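Local atomic coordinates of YfkN protein (Bacillus subtilis subsp. subtilis, PDB entry 3GVE), a protein that belongs to the calcineurin-like phosphoesterase family and holds a manganese ion and a magnesium ion in a shared metal centre. Residues 115-119 with 141-145; 170-176 with 188-192. One frame throughout, in Å; residues are numbered along the deposited sequence.

Interaction 1 (115-119 with 141-145)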
loop_
_atom_site.group_PDB
_atom_site.type_symbol
_atom_site.label_atom_id
_atom_site.label_comp_id
_atom_site.label_asym_id
_atom_site.label_seq_id
_atom_site.Cartn_x
_atom_site.Cartn_y
_atom_site.Cartn_z
ATOM N N LEU A 115 -0.695 -22.284 5.772
ATOM C CA LEU A 115 -1.715 -22.782 6.685
ATOM C C LEU A 115 -1.175 -23.083 8.089
ATOM O O LEU A 115 -1.859 -22.867 9.058
ATOM C CB LEU A 115 -2.388 -24.028 6.104
ATOM C CG LEU A 115 -3.293 -23.781 4.877
ATOM C CD1 LEU A 115 -3.637 -25.094 4.170
ATOM C CD2 LEU A 115 -4.590 -23.063 5.275
ATOM N N ASP A 116 0.049 -23.586 8.182
ATOM C CA ASP A 116 0.577 -23.953 9.493
ATOM C C ASP A 116 0.814 -22.719 10.364
ATOM O O ASP A 116 0.456 -22.709 11.520
ATOM C CB ASP A 116 1.864 -24.777 9.382
ATOM C CG ASP A 116 1.635 -26.171 8.823
ATOM O OD1 ASP A 116 0.500 -26.661 8.812
ATOM O OD2 ASP A 116 2.629 -26.763 8.397
ATOM N N PHE A 117 1.403 -21.676 9.777
ATOM C CA PHE A 117 1.652 -20.447 10.507
ATOM C C PHE A 117 0.342 -19.820 10.957
ATOM O O PHE A 117 0.239 -19.337 12.058
ATOM C CB PHE A 117 2.469 -19.472 9.669
ATOM C CG PHE A 117 2.843 -18.220 10.406
ATOM C CD1 PHE A 117 3.859 -18.225 11.354
ATOM C CD2 PHE A 117 2.178 -17.038 10.163
ATOM C CE1 PHE A 117 4.208 -17.071 12.028
ATOM C CE2 PHE A 117 2.542 -15.896 10.829
ATOM C CZ PHE A 117 3.557 -15.914 11.762
ATOM N N LEU A 118 -0.673 -19.882 10.114
ATOM C CA LEU A 118 -1.970 -19.345 10.485
ATOM C C LEU A 118 -2.581 -20.121 11.660
ATOM O O LEU A 118 -3.118 -19.538 12.571
ATOM C CB LEU A 118 -2.926 -19.335 9.280
ATOM C CG LEU A 118 -4.322 -18.756 9.537
ATOM C CD1 LEU A 118 -4.222 -17.366 10.165
ATOM C CD2 LEU A 118 -5.126 -18.707 8.236
ATOM N N ASP A 119 -2.509 -21.450 11.604
ATOM C CA ASP A 119 -3.000 -22.273 12.706
ATOM C C ASP A 119 -2.254 -21.901 13.991
ATOM O O ASP A 119 -2.855 -21.769 15.028
ATOM C CB ASP A 119 -2.819 -23.768 12.423
ATOM C CG ASP A 119 -3.859 -24.329 11.455
ATOM O OD1 ASP A 119 -4.951 -23.765 11.293
ATOM O OD2 ASP A 119 -3.550 -25.369 10.865
ATOM N N ASN A 141 -15.330 -28.078 7.931
ATOM C CA ASN A 141 -14.856 -26.738 8.235
ATOM C C ASN A 141 -13.387 -26.796 8.613
ATOM O O ASN A 141 -13.004 -27.586 9.452
ATOM C CB ASN A 141 -15.662 -26.116 9.365
ATOM C CG ASN A 141 -17.033 -25.685 8.924
ATOM O OD1 ASN A 141 -18.020 -26.321 9.241
ATOM N ND2 ASN A 141 -17.090 -24.590 8.195
ATOM N N ARG A 142 -12.586 -25.946 7.982
ATOM C CA ARG A 142 -11.161 -25.899 8.232
ATOM C C ARG A 142 -10.833 -25.111 9.510
ATOM O O ARG A 142 -9.777 -25.267 10.065
ATOM C CB ARG A 142 -10.453 -25.281 7.018
ATOM C CG ARG A 142 -8.925 -25.203 7.132
ATOM C CD ARG A 142 -8.306 -26.563 7.476
ATOM N NE ARG A 142 -6.851 -26.519 7.491
ATOM C CZ ARG A 142 -6.141 -25.974 8.462
ATOM N NH1 ARG A 142 -6.743 -25.412 9.488
ATOM N NH2 ARG A 142 -4.824 -25.994 8.407
ATOM N N TYR A 143 -11.760 -24.258 9.930
ATOM C CA TYR A 143 -11.619 -23.403 11.115
ATOM C C TYR A 143 -12.897 -23.498 11.929
ATOM O O TYR A 143 -13.913 -23.931 11.444
ATOM C CB TYR A 143 -11.364 -21.927 10.692
ATOM C CG TYR A 143 -10.147 -21.830 9.817
ATOM C CD1 TYR A 143 -8.881 -21.873 10.363
ATOM C CD2 TYR A 143 -10.262 -21.789 8.432
ATOM C CE1 TYR A 143 -7.769 -21.854 9.558
ATOM C CE2 TYR A 143 -9.172 -21.769 7.631
ATOM C CZ TYR A 143 -7.929 -21.807 8.192
ATOM O OH TYR A 143 -6.823 -21.828 7.395
ATOM N N THR A 144 -12.831 -23.048 13.167
ATOM C CA THR A 144 -14.023 -22.877 13.988
ATOM C C THR A 144 -15.058 -22.067 13.189
ATOM O O THR A 144 -14.807 -20.917 12.860
ATOM C CB THR A 144 -13.665 -22.067 15.251
ATOM O OG1 THR A 144 -12.496 -22.627 15.874
ATOM C CG2 THR A 144 -14.801 -22.040 16.233
ATOM N N PRO A 145 -16.204 -22.656 12.860
ATOM C CA PRO A 145 -17.119 -21.947 11.957
ATOM C C PRO A 145 -17.862 -20.783 12.582
ATOM O O PRO A 145 -18.148 -19.778 11.846
ATOM C CB PRO A 145 -18.062 -23.029 11.441
ATOM C CG PRO A 145 -18.129 -23.981 12.589
ATOM C CD PRO A 145 -16.673 -24.030 13.157
HETATM O O HOH W 1 -4.613 -22.421 8.931
#
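R142 meets D119 end-on: its NH1 donates to D119 OD1 at 3.0 Å and its NH2 to D119 OD2 at 2.8 Å, so that both carboxylate oxygens are gripped, which restrains the rotation of the guanidinium. The bonds are nearly straight (163° and 158°). OD1 is met through its syn lone pair; OD2 is also approached from the syn side, though somewhat out of the carboxylate plane, the two flat groups being inclined by 34°. In the arginine, CG stands anti to the backbone N, which puts it over one face of the Y143 ring, near the rim, and the bend at chi2 then directs the rest of the chain toward D119. The Y143 side chain crosses those of L115 and L118 at about a right angle, and its OH lies 3.3 Å from L115 CD2 and 3.7 Å from L118 CD2. A water at the ring's edge ties the pieces together, lying 2.8 Å from Y143 OH, donating to L115 O and, weakly, to D119 OD1. The hydroxyl of the buried Y143 thus has a water as polar partner beside the two leucine methyls, while L118 and Y143 both also touch F111. This is a bidentate carboxylate-guanidinium salt bridge, by which the loop leading into strand 146-154 is fastened to helix 115-123.

Interaction 2 (170-176 with 188-192)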
loop_
_atom_site.group_PDB
_atom_site.type_symbol
_atom_site.label_atom_id
_atom_site.label_comp_id
_atom_site.label_asym_id
_atom_site.label_seq_id
_atom_site.Cartn_x
_atom_site.Cartn_y
_atom_site.Cartn_z
ATOM N N PHE A 170 -16.366 -14.809 7.337
ATOM C CA PHE A 170 -16.243 -15.147 5.911
ATOM C C PHE A 170 -15.030 -14.496 5.270
ATOM O O PHE A 170 -14.675 -13.381 5.607
ATOM C CB PHE A 170 -17.491 -14.703 5.128
ATOM C CG PHE A 170 -18.769 -15.100 5.776
ATOM C CD1 PHE A 170 -19.248 -16.397 5.674
ATOM C CD2 PHE A 170 -19.481 -14.185 6.507
ATOM C CE1 PHE A 170 -20.426 -16.758 6.293
ATOM C CE2 PHE A 170 -20.664 -14.537 7.123
ATOM C CZ PHE A 170 -21.140 -15.836 7.017
ATOM N N VAL A 171 -14.428 -15.203 4.320
ATOM C CA VAL A 171 -13.297 -14.692 3.542
ATOM C C VAL A 171 -13.606 -14.855 2.045
ATOM O O VAL A 171 -14.398 -15.696 1.668
ATOM C CB VAL A 171 -11.975 -15.430 3.942
ATOM C CG1 VAL A 171 -11.961 -16.857 3.388
ATOM C CG2 VAL A 171 -10.737 -14.656 3.486
ATOM N N PRO A 172 -13.009 -14.040 1.182
ATOM C CA PRO A 172 -13.340 -14.190 -0.246
ATOM C C PRO A 172 -12.791 -15.501 -0.827
ATOM O O PRO A 172 -11.698 -15.918 -0.511
ATOM C CB PRO A 172 -12.660 -12.980 -0.904
ATOM C CG PRO A 172 -12.568 -11.957 0.215
ATOM C CD PRO A 172 -12.229 -12.813 1.425
ATOM N N PRO A 173 -13.573 -16.136 -1.696
ATOM C CA PRO A 173 -13.123 -17.383 -2.331
ATOM C C PRO A 173 -11.899 -17.209 -3.223
ATOM O O PRO A 173 -11.252 -18.196 -3.518
ATOM C CB PRO A 173 -14.341 -17.842 -3.151
ATOM C CG PRO A 173 -15.477 -17.071 -2.677
ATOM C CD PRO A 173 -14.968 -15.809 -2.047
ATOM N N GLN A 174 -11.595 -15.971 -3.578
ATOM C CA GLN A 174 -10.461 -15.639 -4.407
ATOM C C GLN A 174 -9.114 -15.935 -3.739
ATOM O O GLN A 174 -8.088 -15.814 -4.382
ATOM C CB GLN A 174 -10.544 -14.160 -4.819
ATOM C CG GLN A 174 -11.597 -13.834 -5.865
ATOM C CD GLN A 174 -13.014 -13.813 -5.317
ATOM O OE1 GLN A 174 -13.231 -13.804 -4.124
ATOM N NE2 GLN A 174 -13.988 -13.794 -6.213
ATOM N N ILE A 175 -9.112 -16.333 -2.467
ATOM C CA ILE A 175 -7.849 -16.748 -1.834
ATOM C C ILE A 175 -7.245 -17.949 -2.588
ATOM O O ILE A 175 -6.073 -18.160 -2.568
ATOM C CB ILE A 175 -7.997 -17.077 -0.316
ATOM C CG1 ILE A 175 -8.930 -18.265 -0.080
ATOM C CG2 ILE A 175 -8.458 -15.853 0.476
ATOM C CD1 ILE A 175 -8.918 -18.756 1.401
HETATM N N MSE A 176 -8.085 -18.703 -3.286
HETATM C CA MSE A 176 -7.606 -19.847 -4.063
HETATM C C MSE A 176 -6.729 -19.397 -5.233
HETATM O O MSE A 176 -5.894 -20.143 -5.702
HETATM C CB MSE A 176 -8.787 -20.667 -4.579
HETATM C CG MSE A 176 -9.639 -21.322 -3.492
HETATM SE SE MSE A 176 -8.658 -22.347 -2.140
HETATM C CE MSE A 176 -7.607 -23.529 -3.269
ATOM N N GLN A 188 -10.636 -25.772 0.135
ATOM C CA GLN A 188 -11.541 -25.168 -0.871
ATOM C C GLN A 188 -12.381 -24.095 -0.174
ATOM O O GLN A 188 -12.406 -24.026 1.080
ATOM C CB GLN A 188 -12.524 -26.185 -1.441
ATOM C CG GLN A 188 -13.552 -26.607 -0.454
ATOM C CD GLN A 188 -14.375 -27.813 -0.848
ATOM O OE1 GLN A 188 -14.113 -28.920 -0.404
ATOM N NE2 GLN A 188 -15.423 -27.596 -1.652
ATOM N N VAL A 189 -13.010 -23.210 -0.930
ATOM C CA VAL A 189 -13.760 -22.138 -0.299
ATOM C C VAL A 189 -15.169 -22.005 -0.847
ATOM O O VAL A 189 -15.370 -21.772 -2.027
ATOM C CB VAL A 189 -13.042 -20.766 -0.426
ATOM C CG1 VAL A 189 -13.791 -19.695 0.349
ATOM C CG2 VAL A 189 -11.603 -20.851 0.037
ATOM N N GLN A 190 -16.128 -22.148 0.050
ATOM C CA GLN A 190 -17.529 -22.057 -0.260
ATOM C C GLN A 190 -17.933 -20.594 -0.456
ATOM O O GLN A 190 -17.415 -19.691 0.203
ATOM C CB GLN A 190 -18.311 -22.701 0.883
ATOM C CG GLN A 190 -19.819 -22.727 0.724
ATOM C CD GLN A 190 -20.513 -23.322 1.932
ATOM O OE1 GLN A 190 -19.993 -23.290 3.035
ATOM N NE2 GLN A 190 -21.714 -23.845 1.722
ATOM N N ASP A 191 -18.860 -20.388 -1.381
ATOM C CA ASP A 191 -19.466 -19.082 -1.599
ATOM C C ASP A 191 -19.895 -18.480 -0.268
ATOM O O ASP A 191 -20.439 -19.154 0.582
ATOM C CB ASP A 191 -20.689 -19.216 -2.518
ATOM C CG ASP A 191 -21.526 -17.950 -2.569
ATOM O OD1 ASP A 191 -21.048 -16.991 -3.166
ATOM O OD2 ASP A 191 -22.624 -17.927 -2.010
ATOM N N ILE A 192 -19.655 -17.178 -0.128
ATOM C CA ILE A 192 -19.981 -16.471 1.103
ATOM C C ILE A 192 -21.455 -16.601 1.532
ATOM O O ILE A 192 -21.720 -17.040 2.639
ATOM C CB ILE A 192 -19.520 -15.003 1.034
ATOM C CG1 ILE A 192 -17.994 -14.965 1.037
ATOM C CG2 ILE A 192 -20.080 -14.198 2.214
ATOM C CD1 ILE A 192 -17.414 -13.604 0.695
#
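V189 overlaps P173, I175 and M176 with its two methyls. CG1 lies against the proline, 3.6 Å from P173 CA, while CG2 touches the side chains of both I175 and M176. I175 comes across the valine at about a right angle, its CG1 and CD1 both touching, with CD1 at 3.7 Å from V189 CG2. CG and the selenium of M176, a selenomethionine, lie beside the same methyl, SE at 4.0 Å from V189 CG2. P172 to I175 form a type I beta turn, closed by I175 N on P172 O, which leads from strand 160-170 into the short helix. In this calcineurin-like phosphoesterase domain the turn runs close to the metal centre, the P172 side chain being about 6 Å from the magnesium ion, and I175 touches the magnesium ligand N108. Further along, I192 leans on F170: its CG2 sits 3.9 Å from F170 CG, and its CG1 comes 3.7 Å from V171 O. No hydrogen bond joins the two segments directly, but N133 bridges them, its ND2 donating to V171 O and to Q190 O. D191 N-caps helix 192-205 through OD2 on E194 N.

Overall arrangement
Read from the N terminus, the two contacts come in series, neither nesting nor crossing. Interaction 1 closes first, bringing the approach to strand 146-154 back to helix 115-123 and so enclosing the short strands 129-130 and 134-135. The chain then passes through the hairpin of 146-154 and 160-170, and interaction 2 opens at the end of the second strand, closing a loop that holds helix 180-183 and returns at the entry to helix 192-205. The centres of interactions 1 and 2 are about 13 Å apart, and the two do not touch. Strand 134-135 links them: V134 hydrogen-bonds to R142 through the backbone and touches V171 and I175, while K135 hydrogen-bonds to Q188 through the backbone, in the antiparallel pair 134-135 and 188-189.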